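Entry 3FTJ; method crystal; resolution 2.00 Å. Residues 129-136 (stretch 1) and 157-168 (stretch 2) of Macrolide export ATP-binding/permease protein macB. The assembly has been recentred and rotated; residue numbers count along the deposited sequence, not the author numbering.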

# COMPACT_ATOMS: atom_id res chain seq x y z
N ILE A 129 -17.34 6.24 -9.37
CA ILE A 129 -16.75 7.54 -9.67
C ILE A 129 -16.14 8.15 -8.41
O ILE A 129 -16.85 8.48 -7.46
CB ILE A 129 -17.80 8.50 -10.26
CG1 ILE A 129 -18.47 7.87 -11.48
CG2 ILE A 129 -17.17 9.82 -10.63
CD1 ILE A 129 -19.43 8.81 -12.17
N PHE A 130 -14.82 8.30 -8.42
CA PHE A 130 -14.12 8.91 -7.30
C PHE A 130 -13.73 10.36 -7.64
O PHE A 130 -13.00 10.61 -8.61
CB PHE A 130 -12.89 8.08 -6.93
CG PHE A 130 -12.15 8.59 -5.72
CD1 PHE A 130 -12.51 8.18 -4.45
CD2 PHE A 130 -11.11 9.49 -5.86
CE1 PHE A 130 -11.84 8.65 -3.34
CE2 PHE A 130 -10.43 9.96 -4.75
CZ PHE A 130 -10.80 9.53 -3.49
N ASN A 131 -14.23 11.31 -6.84
CA ASN A 131 -13.98 12.73 -7.10
C ASN A 131 -14.09 13.06 -8.60
O ASN A 131 -13.20 13.71 -9.17
CB ASN A 131 -12.63 13.17 -6.54
CG ASN A 131 -12.67 13.42 -5.03
OD1 ASN A 131 -11.66 13.75 -4.42
ND2 ASN A 131 -13.85 13.27 -4.43
N LYS A 132 -15.17 12.58 -9.21
CA LYS A 132 -15.50 12.87 -10.61
C LYS A 132 -14.82 11.97 -11.65
O LYS A 132 -15.14 12.03 -12.83
CB LYS A 132 -15.26 14.34 -10.95
CG LYS A 132 -16.11 15.30 -10.14
CD LYS A 132 -15.76 16.74 -10.48
CE LYS A 132 -16.22 17.10 -11.87
NZ LYS A 132 -15.97 18.54 -12.14
N ARG A 133 -13.88 11.13 -11.21
CA ARG A 133 -13.14 10.27 -12.12
C ARG A 133 -13.69 8.84 -12.10
O ARG A 133 -13.72 8.20 -11.05
CB ARG A 133 -11.65 10.27 -11.75
CG ARG A 133 -10.83 9.19 -12.42
CD ARG A 133 -10.35 9.63 -13.78
NE ARG A 133 -9.58 10.87 -13.68
CZ ARG A 133 -9.03 11.48 -14.73
NH1 ARG A 133 -9.16 10.96 -15.94
NH2 ARG A 133 -8.35 12.60 -14.56
N PRO A 134 -14.14 8.33 -13.26
CA PRO A 134 -14.74 6.99 -13.34
C PRO A 134 -13.72 5.85 -13.36
O PRO A 134 -12.76 5.89 -14.13
CB PRO A 134 -15.49 7.06 -14.67
CG PRO A 134 -14.61 7.89 -15.51
CD PRO A 134 -14.28 9.03 -14.55
N PHE A 135 -13.95 4.84 -12.52
CA PHE A 135 -13.15 3.62 -12.48
C PHE A 135 -14.05 2.42 -12.67
O PHE A 135 -15.17 2.39 -12.14
CB PHE A 135 -12.47 3.47 -11.12
CG PHE A 135 -11.35 4.43 -10.88
CD1 PHE A 135 -11.61 5.72 -10.47
CD2 PHE A 135 -10.03 4.03 -11.05
CE1 PHE A 135 -10.58 6.61 -10.25
CE2 PHE A 135 -9.00 4.92 -10.82
CZ PHE A 135 -9.27 6.21 -10.42
N ARG A 136 -13.56 1.42 -13.40
CA ARG A 136 -14.31 0.18 -13.59
C ARG A 136 -13.90 -0.89 -12.58
O ARG A 136 -12.72 -1.18 -12.43
CB ARG A 136 -14.13 -0.33 -15.03
CG ARG A 136 -14.71 -1.70 -15.27
CD ARG A 136 -14.70 -2.04 -16.76
NE ARG A 136 -13.36 -1.91 -17.35
CZ ARG A 136 -12.45 -2.88 -17.34
NH1 ARG A 136 -12.73 -4.04 -16.76
NH2 ARG A 136 -11.26 -2.69 -17.90
N TYR A 157 -8.86 -0.20 -4.35
CA TYR A 157 -7.46 -0.35 -4.75
C TYR A 157 -7.27 -0.22 -6.25
O TYR A 157 -7.90 -0.94 -7.03
CB TYR A 157 -6.92 -1.69 -4.27
CG TYR A 157 -7.13 -1.92 -2.79
CD1 TYR A 157 -6.30 -1.33 -1.86
CD2 TYR A 157 -8.16 -2.72 -2.34
CE1 TYR A 157 -6.48 -1.53 -0.50
CE2 TYR A 157 -8.35 -2.93 -0.98
CZ TYR A 157 -7.51 -2.33 -0.07
OH TYR A 157 -7.69 -2.53 1.27
N SER A 158 -6.38 0.68 -6.64
CA SER A 158 -6.17 1.02 -8.04
C SER A 158 -4.66 1.10 -8.27
O SER A 158 -3.90 1.20 -7.30
CB SER A 158 -6.84 2.36 -8.33
OG SER A 158 -6.97 2.63 -9.70
N PRO A 159 -4.20 1.03 -9.53
CA PRO A 159 -2.75 1.09 -9.72
C PRO A 159 -2.18 2.42 -9.26
O PRO A 159 -2.80 3.46 -9.51
CB PRO A 159 -2.59 0.96 -11.25
CG PRO A 159 -3.85 0.28 -11.71
CD PRO A 159 -4.92 0.81 -10.80
N TYR A 160 -1.02 2.38 -8.60
CA TYR A 160 -0.36 3.61 -8.14
C TYR A 160 -0.20 4.60 -9.29
O TYR A 160 -0.30 5.81 -9.08
CB TYR A 160 1.00 3.32 -7.49
CG TYR A 160 2.08 2.82 -8.45
CD1 TYR A 160 2.76 3.70 -9.28
CD2 TYR A 160 2.41 1.47 -8.52
CE1 TYR A 160 3.75 3.25 -10.17
CE2 TYR A 160 3.39 1.00 -9.40
CZ TYR A 160 4.05 1.90 -10.23
OH TYR A 160 5.03 1.45 -11.10
N SER A 161 0.05 4.08 -10.49
CA SER A 161 0.27 4.93 -11.66
C SER A 161 -0.99 5.71 -12.04
O SER A 161 -0.94 6.91 -12.30
CB SER A 161 0.75 4.07 -12.84
OG SER A 161 -0.12 2.97 -13.04
N THR A 162 -2.12 5.01 -12.08
CA THR A 162 -3.41 5.63 -12.34
C THR A 162 -3.75 6.72 -11.33
O THR A 162 -4.21 7.80 -11.69
CB THR A 162 -4.53 4.59 -12.28
OG1 THR A 162 -4.15 3.46 -13.08
CG2 THR A 162 -5.84 5.17 -12.82
N VAL A 163 -3.51 6.44 -10.06
CA VAL A 163 -3.84 7.38 -9.00
C VAL A 163 -2.94 8.61 -9.03
O VAL A 163 -3.40 9.73 -8.89
CB VAL A 163 -3.81 6.69 -7.62
CG1 VAL A 163 -3.97 7.70 -6.51
CG2 VAL A 163 -4.91 5.68 -7.56
N LEU A 164 -1.65 8.38 -9.26
CA LEU A 164 -0.69 9.47 -9.35
C LEU A 164 -0.97 10.30 -10.60
O LEU A 164 -1.02 11.52 -10.54
CB LEU A 164 0.74 8.93 -9.39
CG LEU A 164 1.30 8.34 -8.09
CD1 LEU A 164 2.61 7.62 -8.36
CD2 LEU A 164 1.49 9.43 -7.03
N ASN A 165 -1.13 9.63 -11.73
CA ASN A 165 -1.27 10.33 -13.01
C ASN A 165 -2.58 11.11 -13.11
O ASN A 165 -2.62 12.21 -13.66
CB ASN A 165 -1.12 9.36 -14.18
CG ASN A 165 0.32 8.87 -14.38
OD1 ASN A 165 1.28 9.55 -14.02
ND2 ASN A 165 0.47 7.68 -14.98
N LYS A 166 -3.65 10.55 -12.55
CA LYS A 166 -5.00 11.09 -12.77
C LYS A 166 -5.65 11.73 -11.55
O LYS A 166 -6.56 12.55 -11.69
CB LYS A 166 -5.91 10.00 -13.35
CG LYS A 166 -5.49 9.53 -14.75
CD LYS A 166 -6.21 8.24 -15.14
CE LYS A 166 -6.03 7.91 -16.62
NZ LYS A 166 -4.72 7.28 -16.91
N ILE A 167 -5.21 11.35 -10.35
CA ILE A 167 -5.85 11.85 -9.14
C ILE A 167 -5.00 12.86 -8.37
O ILE A 167 -5.34 14.04 -8.28
CB ILE A 167 -6.22 10.70 -8.17
CG1 ILE A 167 -6.99 9.59 -8.89
CG2 ILE A 167 -7.02 11.24 -7.00
CD1 ILE A 167 -8.38 9.99 -9.32
N THR A 168 -3.89 12.39 -7.80
CA THR A 168 -3.09 13.22 -6.91
C THR A 168 -2.07 14.08 -7.65
O THR A 168 -1.71 15.15 -7.18
CB THR A 168 -2.32 12.37 -5.88
OG1 THR A 168 -1.21 11.74 -6.52
CG2 THR A 168 -3.23 11.31 -5.27
O HOH W 1 -9.46 13.28 -11.53

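How are the two stretches placed against each other? Strand 133-136 and helix 160-168 run nearly antiparallel, at 160°, with axes approaching to 10.6 Å, a spacing that leaves the gap to be filled by side chains. Just before the strand, a type I' turn from Phe-130 to Arg-133 reverses the chain, closed by the paired bonds Phe-130 N to Arg-133 O (2.9 Å) and Arg-133 N to Phe-130 O (2.8 Å). The CA-to-CB bonds of Phe-130, Arg-133 and Phe-135 all point toward stretch 2.

What holds the apolar part together? Ile-167 lies at its centre. Its CA-to-CB bond points sideways, yet the end of the side chain comes nearer: Ile-167 CD1 sits 4.0 Å from Phe-135 CZ and 4.0 Å from Arg-133 CG, while Ile-167 CG2 lies 4.3 Å from Phe-130 CE2. Both phenylalanine rings meet this isoleucine with their edges. Further along, Phe-135 CE2 packs 3.7 Å from Thr-162 CG2 and 3.3 Å from Ser-158 OG, a hydroxyl whose hydrogen bonding is satisfied elsewhere in the structure.

Where do polar groups meet? Arg-133 folds its side chain (chi1 t, chi2 and chi3 p) so that the guanidinium lies beside Lys-166. Arg-133 NH2 donates a weak hydrogen bond to Lys-166 O, 3.4 Å long with an angle of 133°. Water 1 supplies a second link, accepting from Arg-133 NE at 3.2 Å and donating to Lys-166 O at 3.0 Å.

Do the two basic side chains oppose each other? Lys-166 instead offers its aliphatic base: its CB lies over one face of the guanidinium, 3.7 Å from Arg-133 CZ. The end of the lysine leads away, with NZ apart from the guanidinium and hydrogen-bonded elsewhere in the structure.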